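Local coordinates for DegV family protein (Eubacterium eligens, PDB 3FDJ) that is of unknown function but probably binds a fatty acid or similar lipid, at residues 63-66 and 67-71; 36-39 and 40-44. All coordinates share one frame; numbering follows the deposited sequence.

Contact 1 of 2, residues 63-66 and 67-71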
ATOM      1  N   PRO A  63       0.592 -11.056  -9.159  1.00 11.21           N
ATOM      2  CA  PRO A  63       0.230 -11.101 -10.581  1.00 10.20           C
ATOM      3  C   PRO A  63       1.099 -12.063 -11.389  1.00 10.88           C
ATOM      4  O   PRO A  63       2.257 -12.287 -11.047  1.00  9.19           O
ATOM      5  CB  PRO A  63       0.513  -9.672 -11.059  1.00 10.76           C
ATOM      6  CG  PRO A  63       0.574  -8.840  -9.806  1.00 11.35           C
ATOM      7  CD  PRO A  63       1.164  -9.756  -8.787  1.00 10.95           C
ATOM      8  N   GLY A  64       0.535 -12.598 -12.461  1.00 10.64           N
ATOM      9  CA  GLY A  64       1.299 -13.407 -13.399  1.00 11.98           C
ATOM     10  C   GLY A  64       2.278 -12.583 -14.215  1.00 12.65           C
ATOM     11  O   GLY A  64       2.098 -11.374 -14.410  1.00 11.72           O
ATOM     12  N   ILE A  65       3.320 -13.246 -14.708  1.00 13.57           N
ATOM     13  CA  ILE A  65       4.282 -12.561 -15.570  1.00 14.32           C
ATOM     14  C   ILE A  65       3.583 -11.915 -16.765  1.00 14.36           C
ATOM     15  O   ILE A  65       3.953 -10.797 -17.164  1.00 15.12           O
ATOM     16  CB  ILE A  65       5.455 -13.505 -15.988  1.00 14.01           C
ATOM     17  CG1 ILE A  65       6.337 -13.772 -14.739  1.00 15.04           C
ATOM     18  CG2 ILE A  65       6.253 -12.875 -17.176  1.00 14.76           C
ATOM     19  CD1 ILE A  65       7.380 -14.941 -14.797  1.00 10.26           C
ATOM     20  N   ASP A  66       2.574 -12.582 -17.319  0.50 14.75           N
ATOM     21  CA  ASP A  66       1.824 -12.046 -18.462  0.50 15.21           C
ATOM     22  C   ASP A  66       1.120 -10.715 -18.150  0.50 14.18           C
ATOM     23  O   ASP A  66       1.099  -9.811 -18.987  0.50 13.49           O
ATOM     24  CB  ASP A  66       0.790 -13.061 -18.980  0.50 15.95           C
ATOM     25  CG  ASP A  66       1.417 -14.195 -19.783  0.50 18.38           C
ATOM     26  OD1 ASP A  66       2.501 -14.000 -20.372  0.50 22.94           O
ATOM     27  OD2 ASP A  66       0.819 -15.290 -19.829  0.50 22.25           O
ATOM     28  N   ALA A  67       0.553 -10.597 -16.952  1.00 13.35           N
ATOM     29  CA  ALA A  67      -0.103  -9.349 -16.522  1.00 12.63           C
ATOM     30  C   ALA A  67       0.882  -8.199 -16.397  1.00 11.18           C
ATOM     31  O   ALA A  67       0.589  -7.053 -16.775  1.00 10.10           O
ATOM     32  CB  ALA A  67      -0.836  -9.562 -15.187  1.00 13.20           C
ATOM     33  N   TRP A  68       2.064  -8.480 -15.850  1.00 10.37           N
ATOM     34  CA  TRP A  68       3.109  -7.457 -15.800  1.00  9.24           C
ATOM     35  C   TRP A  68       3.501  -7.026 -17.201  1.00  9.50           C
ATOM     36  O   TRP A  68       3.597  -5.843 -17.473  1.00  9.18           O
ATOM     37  CB  TRP A  68       4.344  -7.958 -15.074  1.00  9.64           C
ATOM     38  CG  TRP A  68       4.230  -8.105 -13.596  1.00  8.26           C
ATOM     39  CD1 TRP A  68       4.272  -9.286 -12.884  1.00 10.77           C
ATOM     40  CD2 TRP A  68       4.114  -7.067 -12.626  1.00  9.63           C
ATOM     41  NE1 TRP A  68       4.181  -9.031 -11.539  1.00 11.53           N
ATOM     42  CE2 TRP A  68       4.086  -7.680 -11.351  1.00  9.17           C
ATOM     43  CE3 TRP A  68       4.027  -5.676 -12.699  1.00 11.30           C
ATOM     44  CZ2 TRP A  68       3.952  -6.946 -10.171  1.00 10.13           C
ATOM     45  CZ3 TRP A  68       3.905  -4.962 -11.531  1.00 11.97           C
ATOM     46  CH2 TRP A  68       3.886  -5.595 -10.283  1.00 11.19           C
ATOM     47  N   LEU A  69       3.735  -7.978 -18.096  1.00 10.40           N
ATOM     48  CA  LEU A  69       4.170  -7.636 -19.456  1.00 10.73           C
ATOM     49  C   LEU A  69       3.149  -6.783 -20.169  1.00 11.76           C
ATOM     50  O   LEU A  69       3.512  -5.819 -20.834  1.00 11.15           O
ATOM     51  CB  LEU A  69       4.488  -8.896 -20.269  1.00 11.01           C
ATOM     52  CG  LEU A  69       5.720  -9.666 -19.783  1.00 11.17           C
ATOM     53  CD1 LEU A  69       5.876 -10.970 -20.604  1.00 12.01           C
ATOM     54  CD2 LEU A  69       6.996  -8.809 -19.898  1.00 10.79           C
ATOM     55  N   GLU A  70       1.874  -7.120 -20.001  1.00 13.35           N
ATOM     56  CA  GLU A  70       0.788  -6.320 -20.574  1.00 14.72           C
ATOM     57  C   GLU A  70       0.880  -4.887 -20.043  1.00 14.40           C
ATOM     58  O   GLU A  70       0.764  -3.930 -20.803  1.00 14.22           O
ATOM     59  CB  GLU A  70      -0.569  -6.929 -20.233  1.00 15.44           C
ATOM     60  CG  GLU A  70      -1.753  -6.213 -20.858  1.00 20.85           C
ATOM     61  CD  GLU A  70      -3.091  -6.887 -20.571  1.00 26.29           C
ATOM     62  OE1 GLU A  70      -3.374  -7.234 -19.396  1.00 29.33           O
ATOM     63  OE2 GLU A  70      -3.872  -7.044 -21.529  1.00 31.03           O
ATOM     64  N   ALA A  71       1.148  -4.739 -18.752  1.00 13.73           N
ATOM     65  CA  ALA A  71       1.187  -3.415 -18.130  1.00 13.08           C
ATOM     66  C   ALA A  71       2.378  -2.582 -18.557  1.00 13.17           C
ATOM     67  O   ALA A  71       2.315  -1.355 -18.545  1.00 13.14           O
ATOM     68  CB  ALA A  71       1.170  -3.534 -16.612  1.00 13.43           C
TER

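Contact 2 of 2, residues 36-39 and 40-44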
ATOM      1  N   PHE A  36     -11.506 -13.214  -6.738  1.00 15.92           N
ATOM      2  CA  PHE A  36     -11.781 -11.792  -6.800  1.00 15.41           C
ATOM      3  C   PHE A  36     -10.524 -11.129  -7.327  1.00 14.66           C
ATOM      4  O   PHE A  36      -9.482 -11.183  -6.690  1.00 14.82           O
ATOM      5  CB  PHE A  36     -12.119 -11.221  -5.417  1.00 15.36           C
ATOM      6  CG  PHE A  36     -13.280 -11.888  -4.743  1.00 14.32           C
ATOM      7  CD1 PHE A  36     -13.096 -13.051  -4.019  1.00 13.93           C
ATOM      8  CD2 PHE A  36     -14.557 -11.330  -4.816  1.00 15.14           C
ATOM      9  CE1 PHE A  36     -14.164 -13.669  -3.376  1.00 16.74           C
ATOM     10  CE2 PHE A  36     -15.630 -11.939  -4.186  1.00 15.22           C
ATOM     11  CZ  PHE A  36     -15.433 -13.112  -3.454  1.00 16.06           C
ATOM     12  N   CYS A  37     -10.616 -10.533  -8.504  1.00 14.02           N
ATOM     13  CA  CYS A  37      -9.482  -9.867  -9.117  1.00 13.75           C
ATOM     14  C   CYS A  37      -9.542  -8.380  -8.725  1.00 12.93           C
ATOM     15  O   CYS A  37     -10.589  -7.738  -8.866  1.00 13.02           O
ATOM     16  CB  CYS A  37      -9.556 -10.046 -10.628  1.00 13.88           C
ATOM     17  SG  CYS A  37      -8.227  -9.277 -11.466  1.00 18.60           S
ATOM     18  N   ASP A  38      -8.450  -7.858  -8.188  1.00 12.25           N
ATOM     19  CA  ASP A  38      -8.401  -6.491  -7.662  1.00 12.31           C
ATOM     20  C   ASP A  38      -8.216  -5.498  -8.812  1.00 13.35           C
ATOM     21  O   ASP A  38      -7.188  -4.850  -8.946  1.00 12.53           O
ATOM     22  CB  ASP A  38      -7.261  -6.378  -6.621  1.00 12.07           C
ATOM     23  CG  ASP A  38      -7.237  -5.038  -5.889  1.00 11.88           C
ATOM     24  OD1 ASP A  38      -8.216  -4.257  -6.008  1.00 10.67           O
ATOM     25  OD2 ASP A  38      -6.236  -4.782  -5.155  1.00 11.32           O
ATOM     26  N   ASP A  39      -9.256  -5.351  -9.623  1.00 15.23           N
ATOM     27  CA  ASP A  39      -9.195  -4.502 -10.802  1.00 17.39           C
ATOM     28  C   ASP A  39     -10.364  -3.527 -10.771  1.00 18.60           C
ATOM     29  O   ASP A  39     -11.047  -3.387  -9.735  1.00 18.73           O
ATOM     30  CB  ASP A  39      -9.200  -5.378 -12.075  1.00 17.88           C
ATOM     31  CG  ASP A  39     -10.489  -6.197 -12.250  1.00 19.26           C
ATOM     32  OD1 ASP A  39     -11.481  -5.981 -11.516  1.00 20.72           O
ATOM     33  OD2 ASP A  39     -10.502  -7.078 -13.139  1.00 22.02           O
ATOM     34  N   GLY A  40     -10.645  -2.889 -11.908  1.00 19.35           N
ATOM     35  CA  GLY A  40     -11.800  -1.979 -12.002  1.00 19.98           C
ATOM     36  C   GLY A  40     -13.185  -2.585 -11.816  1.00 20.08           C
ATOM     37  O   GLY A  40     -14.155  -1.873 -11.593  1.00 21.12           O
ATOM     38  N   GLN A  41     -13.297  -3.902 -11.930  1.00 20.05           N
ATOM     39  CA  GLN A  41     -14.594  -4.564 -11.855  1.00 19.73           C
ATOM     40  C   GLN A  41     -14.972  -4.973 -10.431  1.00 18.26           C
ATOM     41  O   GLN A  41     -16.111  -5.351 -10.190  1.00 17.84           O
ATOM     42  CB  GLN A  41     -14.600  -5.817 -12.734  1.00 20.46           C
ATOM     43  CG  GLN A  41     -14.154  -5.584 -14.155  1.00 23.80           C
ATOM     44  CD  GLN A  41     -15.048  -4.588 -14.837  1.00 26.43           C
ATOM     45  OE1 GLN A  41     -14.600  -3.502 -15.218  1.00 30.11           O
ATOM     46  NE2 GLN A  41     -16.331  -4.931 -14.962  1.00 25.44           N
ATOM     47  N   LEU A  42     -14.033  -4.914  -9.492  1.00 16.81           N
ATOM     48  CA  LEU A  42     -14.259  -5.495  -8.171  1.00 15.87           C
ATOM     49  C   LEU A  42     -15.265  -4.749  -7.279  1.00 15.60           C
ATOM     50  O   LEU A  42     -15.136  -3.541  -7.027  1.00 16.25           O
ATOM     51  CB  LEU A  42     -12.930  -5.638  -7.424  1.00 15.67           C
ATOM     52  CG  LEU A  42     -12.967  -6.401  -6.102  1.00 14.40           C
ATOM     53  CD1 LEU A  42     -13.519  -7.788  -6.289  1.00 12.04           C
ATOM     54  CD2 LEU A  42     -11.545  -6.445  -5.519  1.00 10.42           C
ATOM     55  N   ASP A  43     -16.254  -5.494  -6.785  1.00 14.98           N
ATOM     56  CA  ASP A  43     -17.200  -4.992  -5.802  1.00 14.80           C
ATOM     57  C   ASP A  43     -16.668  -5.374  -4.417  1.00 13.90           C
ATOM     58  O   ASP A  43     -16.882  -6.478  -3.927  1.00 13.20           O
ATOM     59  CB  ASP A  43     -18.601  -5.576  -6.041  1.00 14.79           C
ATOM     60  CG  ASP A  43     -19.629  -5.093  -5.008  1.00 17.08           C
ATOM     61  OD1 ASP A  43     -19.240  -4.532  -3.960  1.00 19.25           O
ATOM     62  OD2 ASP A  43     -20.844  -5.274  -5.245  1.00 19.28           O
ATOM     63  N   ILE A  44     -15.952  -4.449  -3.808  1.00 14.22           N
ATOM     64  CA  ILE A  44     -15.228  -4.744  -2.568  1.00 14.07           C
ATOM     65  C   ILE A  44     -16.188  -4.974  -1.418  1.00 13.95           C
ATOM     66  O   ILE A  44     -15.973  -5.858  -0.605  1.00 13.84           O
ATOM     67  CB  ILE A  44     -14.230  -3.627  -2.229  1.00 14.01           C
ATOM     68  CG1 ILE A  44     -13.055  -3.679  -3.200  1.00 14.57           C
ATOM     69  CG2 ILE A  44     -13.731  -3.758  -0.787  1.00 13.52           C
ATOM     70  CD1 ILE A  44     -12.236  -2.419  -3.265  1.00 14.10           C
TER
HETATM   71  O   HOH W   1     -13.041  -2.078  -7.256  1.00 39.70           O

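Contact 1 of 2, residues 63-66 and 67-71
The indole of Trp-68 carries Pro-63 over one of its faces: Pro-63 CB stands 3.7 Å above the ring plane, displaced toward the rim, and makes a CH-pi contact with the five-membered ring. Pro-63 CG reaches on to the benzo side, 3.9 Å from Trp-68 CZ2, while Ile-65 CA lies at the indole edge, near its plane. The first turn of helix 65-72, with Gly-64 at its N-cap, is closed by the bond from Trp-68 N to Gly-64 O (3.2 Å); the proline-indole packing lies beside it. Trp-68 CG sits beside its own backbone N (chi1 -72°), which swings the indole back toward the proline ahead of the helix. The i to i+4 bonding continues with Leu-69 N to Ile-65 O (3.0 Å) and Glu-70 N to Asp-66 O (3.0 Å). On the more exposed flank Ile-65 and Leu-69 run side by side, with Ile-65 CG2 3.9 Å from Leu-69 CD1. Inward, the indole packs against helix 90-102 and strands 5-9 and 21-30. Its NE1 hydrogen-bonds Ser-93 OG, so the one polar atom of a buried ring is satisfied, and the proline and this bond together should restrict the indole's rotation where the helix packs against the sheet.

Contact 2 of 2, residues 36-39 and 40-44
Leu-42 packs back against the end of strand 35-37, its CD1 3.8 Å from Phe-36 CB and at the edge of the phenyl ring, near the ring plane. This is the tight part of the contact. With CG anti to the backbone N (chi1 -172°), the leucine reaches toward the strand; its other methyl, CD2, lies 3.8 Å from Asp-38 CA, and its CB is 3.5 Å from Cys-37 O. Phe-36 continues the apolar patch onto Met-47 and Ile-50 of helix 44-52. Asp-38, the central residue of an inverse gamma turn, is buried, and its carboxylate is held by Ser-10 OG and the backbone N atoms of Gly-260 and Leu-261.

The looser side is the outer corner of the type I beta turn from Asp-39 to Leu-42, where Gly-40 and Gln-41 are exposed. The turn's closing bond, Leu-42 N to Asp-39 O, is weak at 3.4 Å. Gln-41 N also donates to Asp-39 OD1 (2.8 Å), an Asx turn laid over the beta turn, meeting OD1 from above the carboxylate plane. A water lies 2.6 Å from Leu-42 O and, more weakly, near Asp-39 O, with more acceptors in reach than protons to give. Past the turn, Asp-43 caps the following helix through Arg-46 N. The chemistry implies a division of labour: leucine and phenylalanine pack the strand-to-helix connection, while aspartates accept backbone N-H groups at the turn and helix start.

Both contacts are partly buried and show local sequence shaping a junction between secondary structures, with centres about 17 Å apart and nearest atoms about 8 Å apart, without touching. Pro-63 and Trp-68 form the buried side of contact 1, Phe-36 and Asp-38 that of contact 2; Ile-65, Asp-66, Gly-40 and Gln-41 lie at the surface. Contact 1 starts a helix; contact 2 leaves strand 35-37 and runs up to the start of helix 44-52. Strand 21-30 is common ground: Pro-63 and Trp-68 rest on Val-25, whereas Cys-37 and Asp-39 lie against Pro-26. Contact 1 combines regular backbone bonding with an indole packed between helix 90-102 and the sheet; contact 2, lacking a helical repeat, relies more on carboxylates.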